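Local coordinates for nitrogenase molybdenum-iron protein beta chain (Clostridium pasteurianum, PDB 4WES) that forms, with the alpha chain, the molybdenum-iron component of nitrogenase, which reduces dinitrogen to ammonia, and shares an Fe(8)-S(7) cluster with that chain, at residues B[26-31]-B[101-106]; B[47-52]-B[64-69]. All coordinates share one frame; numbering follows the deposited sequence.

Contact 1. Residues B[26-31]-B[101-106]; sequences VGAMYA and AVHTTC. With CLF (Fe(8)-S(7) cluster), chain H.
His103 places its CG between its own backbone N and carbonyl carbon (chi1 61°), which lifts the imidazole off strand 99-104 toward helix 24-33, where it meets Ala28 and Met29. Met29 runs extended through chi1 and chi2 and then bends at SD (chi3 -69°), so that CB and CE both approach one ring atom. The fold here is a parallel alpha/beta sheet domain in which helix 24-33 packs on strand 99-104, an inner strand lying between strands 38-43 and 133-136. Ala28 CB sits 3.7 Å from His103 CB and comes obliquely to the ring. Met29 CB and CE are each 4.0 Å from His103 CE1, its chain passing at a slant to the imidazole. The absence of direct hydrogen bonds between the segments leaves the polar link to a water between buried residues. It lies in the ring plane at the edge, an unusually short 2.5 Å from His103 ND1, and donates to Ala101 O at 2.9 Å and, weakly, to Ala28 O. This three-way bridge may help to hold the ring, and it adds a bond at Ala101 O, in a strand already paired with 38-43. The chain then runs on into the cluster pocket. Thr105 caps the following helix, its OG1 accepting from Leu107 N, while its CB lies 3.7 Å from S3B of the cluster. Cys106 SG binds cluster FE6 at 2.4 Å, an iron that Ser141 OG also binds.

Contact 2. Residues B[47-52]-B[64-69]; sequences GCCSYH and AMASTS. With CLF (Fe(8)-S(7) cluster), chain H.
Cys49 and Thr68 face each other across the gap between helix 46-60 and strand 67-68, Cys49 CB standing 3.7 Å from Thr68 CB. With SG anti to the backbone N (chi1 -177°), the thiol projects from the helix toward segment 64-69. Its sulfur lies 3.9 Å from Ala66 CB and 3.5 Å from Ser67 O, close to both the methyl and the backbone of the neighbouring segment. Thr68 meets Cys49 with CB, CG2 lying to one side; its OG1 is 2.7 Å from a water, which also accepts a weak bond from Cys49 N. OG1 has a firmer protein partner in Ser70 N. Together these contacts close the beta-alpha-beta unit of strand 38-43, helix 46-60 and strand 67-68. Cys48, the preceding helix residue, points its sulfur to the cluster instead: SG bridges two irons, 2.3 Å from FE8 and 2.4 Å from FE2. His52, one turn later, has Cys48 O over the centre of one ring face and cluster S4B near the ring plane at its edge, 3.4 Å from NE2. Tyr51 approaches S4A obliquely. Gly47, without a side chain, lets the helix backbone come close to the cluster, its N 3.7 Å from S2A. The two adjacent cysteines thus do different chemistry: Cys48 is a bridging ligand, whereas Cys49 uses its sulfur to pack the helix against the edge of the sheet within this chain.

Contacts 1 and 2 have centres about 9 Å apart and meet at helix 46-60 and at Ala66. Met29 CE of contact 1 touches both segments of contact 2, lying 3.6 Å from Ala66 CB and 3.7 Å from His52 CB; Val26 CG2 lies 3.5 Å from His52 O. Nearer the cluster, Thr105 CG2 packs 3.8 Å from Cys48 SG. Both contacts reach the same parallel sheet and deliver ligands to one Fe(8)-S(7) cluster, Cys106 from 101-106 and Cys48 from 47-52. Cys23, just before 26-31 in the chain, and Ser141 are further ligands from this chain; the cluster is shared with the alpha chain, whose Tyr82 packs on Val26, Tyr51 and His52.

Contact 1. Residues B[26-31]-B[101-106]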
ATOM      1  N   VAL B  26      15.274  -1.948  25.445  1.00  8.68           N
ATOM      2  CA  VAL B  26      15.216  -1.215  24.176  1.00  8.59           C
ATOM      3  C   VAL B  26      14.309   0.020  24.295  1.00  8.08           C
ATOM      4  O   VAL B  26      14.535   1.009  23.586  1.00  8.99           O
ATOM      5  CB  VAL B  26      14.810  -2.094  22.980  1.00  8.91           C
ATOM      6  CG1 VAL B  26      13.331  -2.473  22.986  1.00  9.12           C
ATOM      7  CG2 VAL B  26      15.195  -1.419  21.672  1.00  8.99           C
ATOM      8  N   GLY B  27      13.279  -0.045  25.124  1.00  8.10           N
ATOM      9  CA  GLY B  27      12.442   1.135  25.322  1.00  8.64           C
ATOM     10  C   GLY B  27      13.200   2.278  25.958  1.00  8.66           C
ATOM     11  O   GLY B  27      12.990   3.432  25.610  1.00  9.54           O
ATOM     12  N   ALA B  28      14.037   1.961  26.927  1.00  8.58           N
ATOM     13  CA  ALA B  28      14.907   2.960  27.546  1.00  9.14           C
ATOM     14  C   ALA B  28      15.947   3.478  26.560  1.00  9.20           C
ATOM     15  O   ALA B  28      16.281   4.685  26.582  1.00 10.17           O
ATOM     16  CB  ALA B  28      15.587   2.371  28.782  1.00  9.46           C
ATOM     17  N   MET B  29      16.500   2.595  25.716  1.00  9.07           N
ATOM     18  CA  MET B  29      17.453   2.997  24.700  1.00  8.79           C
ATOM     19  C   MET B  29      16.798   3.985  23.721  1.00  9.00           C
ATOM     20  O   MET B  29      17.404   5.009  23.369  1.00  8.96           O
ATOM     21  CB  MET B  29      17.975   1.738  23.997  1.00  9.02           C
ATOM     22  CG  MET B  29      19.053   1.997  22.983  1.00  8.98           C
ATOM     23  SD  MET B  29      19.692   0.516  22.180  1.00  9.88           S
ATOM     24  CE  MET B  29      20.560  -0.261  23.550  1.00 10.28           C
ATOM     25  N   TYR B  30      15.585   3.680  23.277  1.00  8.95           N
ATOM     26  CA  TYR B  30      14.849   4.546  22.399  1.00  8.88           C
ATOM     27  C   TYR B  30      14.598   5.916  23.038  1.00  9.99           C
ATOM     28  O   TYR B  30      14.829   6.953  22.419  1.00  9.69           O
ATOM     29  CB  TYR B  30      13.535   3.852  22.008  1.00  9.29           C
ATOM     30  CG  TYR B  30      12.671   4.656  21.070  1.00  8.58           C
ATOM     31  CD1 TYR B  30      13.005   4.780  19.738  1.00  9.16           C
ATOM     32  CD2 TYR B  30      11.523   5.322  21.506  1.00  9.71           C
ATOM     33  CE1 TYR B  30      12.247   5.545  18.878  1.00  9.52           C
ATOM     34  CE2 TYR B  30      10.743   6.055  20.657  1.00  9.70           C
ATOM     35  CZ  TYR B  30      11.097   6.179  19.329  1.00  9.67           C
ATOM     36  OH  TYR B  30      10.392   6.952  18.441  1.00 10.61           O
ATOM     37  N   ALA B  31      14.113   5.909  24.264  1.00  9.34           N
ATOM     38  CA  ALA B  31      13.925   7.179  24.982  1.00 10.11           C
ATOM     39  C   ALA B  31      15.204   7.987  25.056  1.00  9.72           C
ATOM     40  O   ALA B  31      15.179   9.230  24.876  1.00 10.57           O
ATOM     41  CB  ALA B  31      13.357   6.901  26.379  1.00 10.41           C
ATOM     42  N   ALA B 101      23.131   8.105  29.206  1.00 10.96           N
ATOM     43  CA  ALA B 101      21.886   7.705  29.840  1.00 10.67           C
ATOM     44  C   ALA B 101      21.916   6.191  30.034  1.00 10.34           C
ATOM     45  O   ALA B 101      21.770   5.425  29.095  1.00 10.64           O
ATOM     46  CB  ALA B 101      20.698   8.097  29.000  1.00 11.47           C
ATOM     47  N   VAL B 102      22.136   5.791  31.278  1.00 10.59           N
ATOM     48  CA  VAL B 102      22.318   4.382  31.641  1.00 10.79           C
ATOM     49  C   VAL B 102      20.971   3.713  31.913  1.00 10.21           C
ATOM     50  O   VAL B 102      20.121   4.260  32.623  1.00 11.27           O
ATOM     51  CB  VAL B 102      23.182   4.287  32.919  1.00 10.41           C
ATOM     52  CG1 VAL B 102      23.363   2.822  33.306  1.00 11.95           C
ATOM     53  CG2 VAL B 102      24.535   4.954  32.692  1.00 11.26           C
ATOM     54  N   HIS B 103      20.800   2.505  31.371  1.00  9.48           N
ATOM     55  CA  HIS B 103      19.726   1.639  31.790  1.00  9.31           C
ATOM     56  C   HIS B 103      20.347   0.277  32.147  1.00  9.58           C
ATOM     57  O   HIS B 103      21.563   0.081  31.969  1.00 10.38           O
ATOM     58  CB  HIS B 103      18.642   1.513  30.698  1.00  9.94           C
ATOM     59  CG  HIS B 103      19.146   0.929  29.408  1.00 10.07           C
ATOM     60  ND1 HIS B 103      19.521   1.696  28.329  1.00  9.66           N
ATOM     61  CD2 HIS B 103      19.388  -0.354  29.042  1.00 10.06           C
ATOM     62  CE1 HIS B 103      19.919   0.893  27.348  1.00 10.84           C
ATOM     63  NE2 HIS B 103      19.862  -0.349  27.764  1.00 11.13           N
ATOM     64  N   THR B 104      19.529  -0.624  32.698  1.00 10.09           N
ATOM     65  CA  THR B 104      20.059  -1.871  33.228  1.00 10.32           C
ATOM     66  C   THR B 104      19.440  -3.059  32.499  1.00  9.91           C
ATOM     67  O   THR B 104      18.637  -2.898  31.611  1.00 11.79           O
ATOM     68  CB  THR B 104      19.860  -1.937  34.737  1.00 10.39           C
ATOM     69  OG1 THR B 104      18.463  -1.871  35.009  1.00 11.27           O
ATOM     70  CG2 THR B 104      20.594  -0.798  35.434  1.00 12.07           C
ATOM     71  N   THR B 105      19.842  -4.245  32.888  1.00 10.43           N
ATOM     72  CA  THR B 105      19.323  -5.474  32.311  1.00 10.47           C
ATOM     73  C   THR B 105      18.875  -6.420  33.396  1.00 10.49           C
ATOM     74  O   THR B 105      19.110  -6.175  34.565  1.00 11.34           O
ATOM     75  CB  THR B 105      20.354  -6.199  31.417  1.00 11.29           C
ATOM     76  OG1 THR B 105      21.349  -6.832  32.220  1.00 11.32           O
ATOM     77  CG2 THR B 105      21.020  -5.255  30.406  1.00 11.13           C
ATOM     78  N   CYS B 106      18.266  -7.546  33.005  1.00 10.23           N
ATOM     79  CA  CYS B 106      17.956  -8.545  34.022  1.00  9.78           C
ATOM     80  C   CYS B 106      19.187  -8.997  34.805  1.00 10.21           C
ATOM     81  O   CYS B 106      19.049  -9.373  35.967  1.00 11.72           O
ATOM     82  CB  CYS B 106      17.315  -9.762  33.378  1.00  9.78           C
ATOM     83  SG  CYS B 106      18.162 -10.435  31.919  1.00  9.93           S
TER
HETATM   84 FE1  CLF H 604      21.816 -12.000  28.844  1.00  8.84          FE
HETATM   85 FE2  CLF H 604      21.222 -10.303  27.112  1.00  9.41          FE
HETATM   86 FE3  CLF H 604      22.398 -12.630  26.197  1.00  8.59          FE
HETATM   87 FE4  CLF H 604      19.871 -12.560  27.179  1.00  8.55          FE
HETATM   88  S1  CLF H 604      19.675 -10.954  28.936  1.00  9.07           S
HETATM   89  S2A CLF H 604      23.390 -10.962  27.468  1.00  9.11           S
HETATM   90  S4A CLF H 604      20.609 -11.554  25.273  1.00  9.16           S
HETATM   91  S3A CLF H 604      21.511 -14.067  27.808  1.00  8.69           S
HETATM   92 FE5  CLF H 604      16.716 -11.167  27.135  0.66 11.95          FE
HETATM   93 FE6  CLF H 604      16.771  -9.415  30.299  0.66 10.01          FE
HETATM   94 FE7  CLF H 604      16.218  -8.543  27.749  1.00  8.51          FE
HETATM   95 FE8  CLF H 604      18.867  -8.936  28.008  1.00  9.34          FE
HETATM   96  S2B CLF H 604      15.409 -10.441  28.766  1.00  9.43           S
HETATM   97  S3B CLF H 604      17.623  -7.520  29.281  1.00  9.35           S
HETATM   98  S4B CLF H 604      17.621  -9.337  26.096  1.00  8.70           S
HETATM   99  O   HOH W   1      19.424   4.171  27.965  1.00 22.62           O

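Contact 2. Residues B[47-52]-B[64-69]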
ATOM      1  N   GLY B  47      25.331  -8.862  25.134  1.00  8.80           N
ATOM      2  CA  GLY B  47      24.333  -9.410  24.224  1.00  9.07           C
ATOM      3  C   GLY B  47      23.077  -8.586  24.155  1.00  7.97           C
ATOM      4  O   GLY B  47      22.489  -8.414  23.096  1.00  9.06           O
ATOM      5  N   CYS B  48      22.661  -8.067  25.319  1.00  8.27           N
ATOM      6  CA  CYS B  48      21.483  -7.211  25.373  1.00  8.48           C
ATOM      7  C   CYS B  48      21.685  -5.981  24.480  1.00  8.55           C
ATOM      8  O   CYS B  48      20.843  -5.657  23.651  1.00  8.73           O
ATOM      9  CB  CYS B  48      21.288  -6.739  26.829  1.00  8.63           C
ATOM     10  SG  CYS B  48      21.021  -8.118  27.972  1.00  8.66           S
ATOM     11  N   CYS B  49      22.775  -5.254  24.696  1.00  8.36           N
ATOM     12  CA  CYS B  49      23.029  -4.034  23.943  1.00  8.84           C
ATOM     13  C   CYS B  49      23.003  -4.322  22.441  1.00  8.22           C
ATOM     14  O   CYS B  49      22.367  -3.602  21.666  1.00  8.54           O
ATOM     15  CB  CYS B  49      24.380  -3.462  24.354  1.00  9.04           C
ATOM     16  SG  CYS B  49      24.806  -1.889  23.578  1.00 10.37           S
ATOM     17  N   SER B  50      23.680  -5.391  22.012  1.00  8.24           N
ATOM     18  CA  SER B  50      23.700  -5.725  20.586  0.51  8.38           C
ATOM     19  C   SER B  50      22.309  -6.000  20.034  1.00  8.04           C
ATOM     20  O   SER B  50      21.921  -5.470  18.992  1.00  8.12           O
ATOM     21  CB  SER B  50      24.603  -6.919  20.318  0.51  9.80           C
ATOM     22  OG  SER B  50      24.687  -7.146  18.910  0.51  9.76           O
ATOM     23  N   TYR B  51      21.540  -6.822  20.744  1.00  7.47           N
ATOM     24  CA  TYR B  51      20.193  -7.126  20.291  1.00  8.29           C
ATOM     25  C   TYR B  51      19.307  -5.898  20.218  1.00  7.41           C
ATOM     26  O   TYR B  51      18.485  -5.730  19.313  1.00  7.94           O
ATOM     27  CB  TYR B  51      19.546  -8.168  21.200  1.00  8.03           C
ATOM     28  CG  TYR B  51      19.940  -9.606  21.014  1.00  8.04           C
ATOM     29  CD1 TYR B  51      20.382 -10.126  19.799  1.00  8.38           C
ATOM     30  CD2 TYR B  51      19.717 -10.515  22.047  1.00  8.61           C
ATOM     31  CE1 TYR B  51      20.616 -11.485  19.619  1.00  8.78           C
ATOM     32  CE2 TYR B  51      19.948 -11.879  21.880  1.00  8.86           C
ATOM     33  CZ  TYR B  51      20.376 -12.357  20.674  1.00  8.57           C
ATOM     34  OH  TYR B  51      20.596 -13.716  20.555  1.00  8.87           O
ATOM     35  N   HIS B  52      19.439  -5.020  21.210  1.00  7.90           N
ATOM     36  CA  HIS B  52      18.535  -3.843  21.327  1.00  8.15           C
ATOM     37  C   HIS B  52      18.875  -2.793  20.286  1.00  7.44           C
ATOM     38  O   HIS B  52      17.982  -2.225  19.643  1.00  8.12           O
ATOM     39  CB  HIS B  52      18.572  -3.320  22.775  1.00  8.34           C
ATOM     40  CG  HIS B  52      18.175  -4.389  23.752  1.00  8.08           C
ATOM     41  ND1 HIS B  52      18.411  -4.262  25.096  1.00  8.75           N
ATOM     42  CD2 HIS B  52      17.674  -5.630  23.543  1.00  8.68           C
ATOM     43  CE1 HIS B  52      18.048  -5.383  25.682  1.00  8.58           C
ATOM     44  NE2 HIS B  52      17.604  -6.233  24.766  1.00  8.80           N
ATOM     45  N   ALA B  64      21.845   3.031  15.243  1.00  8.40           N
ATOM     46  CA  ALA B  64      21.312   3.157  16.614  1.00  8.71           C
ATOM     47  C   ALA B  64      22.449   2.861  17.560  1.00  8.41           C
ATOM     48  O   ALA B  64      22.788   1.685  17.785  1.00  9.89           O
ATOM     49  CB  ALA B  64      20.126   2.229  16.850  1.00  9.14           C
ATOM     50  N   MET B  65      23.069   3.910  18.094  1.00  9.08           N
ATOM     51  CA  MET B  65      24.280   3.802  18.893  0.52  9.59           C
ATOM     52  C   MET B  65      23.967   3.549  20.352  1.00  9.54           C
ATOM     53  O   MET B  65      23.042   4.177  20.899  1.00 10.70           O
ATOM     54  CB  MET B  65      25.041   5.123  18.801  0.52  9.70           C
ATOM     55  CG  MET B  65      25.874   5.229  17.539  0.52 11.86           C
ATOM     56  SD  MET B  65      27.214   4.033  17.625  0.52 12.73           S
ATOM     57  CE  MET B  65      27.421   3.624  15.918  0.52 12.30           C
ATOM     58  N   ALA B  66      24.749   2.681  20.988  1.00  9.27           N
ATOM     59  CA  ALA B  66      24.724   2.515  22.447  1.00  8.79           C
ATOM     60  C   ALA B  66      26.013   1.811  22.853  1.00  9.38           C
ATOM     61  O   ALA B  66      26.548   0.991  22.105  1.00  9.72           O
ATOM     62  CB  ALA B  66      23.528   1.715  22.944  1.00  9.68           C
ATOM     63  N   SER B  67      26.478   2.134  24.061  1.00  9.55           N
ATOM     64  CA  SER B  67      27.596   1.463  24.699  1.00  8.98           C
ATOM     65  C   SER B  67      27.068   0.435  25.713  1.00  8.84           C
ATOM     66  O   SER B  67      25.882   0.409  26.049  1.00  9.53           O
ATOM     67  CB  SER B  67      28.472   2.491  25.398  1.00  9.47           C
ATOM     68  OG  SER B  67      27.718   3.339  26.222  1.00 10.95           O
ATOM     69  N   THR B  68      27.985  -0.401  26.206  1.00  9.08           N
ATOM     70  CA  THR B  68      27.625  -1.419  27.184  1.00  9.40           C
ATOM     71  C   THR B  68      28.766  -1.627  28.191  1.00  9.04           C
ATOM     72  O   THR B  68      29.940  -1.367  27.910  1.00  9.98           O
ATOM     73  CB  THR B  68      27.259  -2.791  26.506  1.00  9.90           C
ATOM     74  OG1 THR B  68      27.146  -3.816  27.504  1.00 10.01           O
ATOM     75  CG2 THR B  68      28.285  -3.232  25.487  1.00 10.70           C
ATOM     76  N   SER B  69      28.360  -2.054  29.383  1.00  9.53           N
ATOM     77  CA  SER B  69      29.309  -2.424  30.411  1.00  9.47           C
ATOM     78  C   SER B  69      30.037  -3.732  30.135  1.00 10.33           C
ATOM     79  O   SER B  69      31.034  -4.037  30.802  1.00 10.59           O
ATOM     80  CB  SER B  69      28.621  -2.470  31.764  1.00 10.67           C
ATOM     81  OG  SER B  69      28.231  -1.179  32.186  1.00 11.10           O
TER
HETATM   82 FE1  CLF H 604      21.816 -12.000  28.844  1.00  8.84          FE
HETATM   83 FE2  CLF H 604      21.222 -10.303  27.112  1.00  9.41          FE
HETATM   84 FE3  CLF H 604      22.398 -12.630  26.197  1.00  8.59          FE
HETATM   85 FE4  CLF H 604      19.871 -12.560  27.179  1.00  8.55          FE
HETATM   86  S1  CLF H 604      19.675 -10.954  28.936  1.00  9.07           S
HETATM   87  S2A CLF H 604      23.390 -10.962  27.468  1.00  9.11           S
HETATM   88  S4A CLF H 604      20.609 -11.554  25.273  1.00  9.16           S
HETATM   89  S3A CLF H 604      21.511 -14.067  27.808  1.00  8.69           S
HETATM   90 FE5  CLF H 604      16.716 -11.167  27.135  0.66 11.95          FE
HETATM   91 FE6  CLF H 604      16.771  -9.415  30.299  0.66 10.01          FE
HETATM   92 FE7  CLF H 604      16.218  -8.543  27.749  1.00  8.51          FE
HETATM   93 FE8  CLF H 604      18.867  -8.936  28.008  1.00  9.34          FE
HETATM   94  S2B CLF H 604      15.409 -10.441  28.766  1.00  9.43           S
HETATM   95  S3B CLF H 604      17.623  -7.520  29.281  1.00  9.35           S
HETATM   96  S4B CLF H 604      17.621  -9.337  26.096  1.00  8.70           S
HETATM   97  O   HOH W   2      24.556  -4.642  27.529  1.00 15.17           O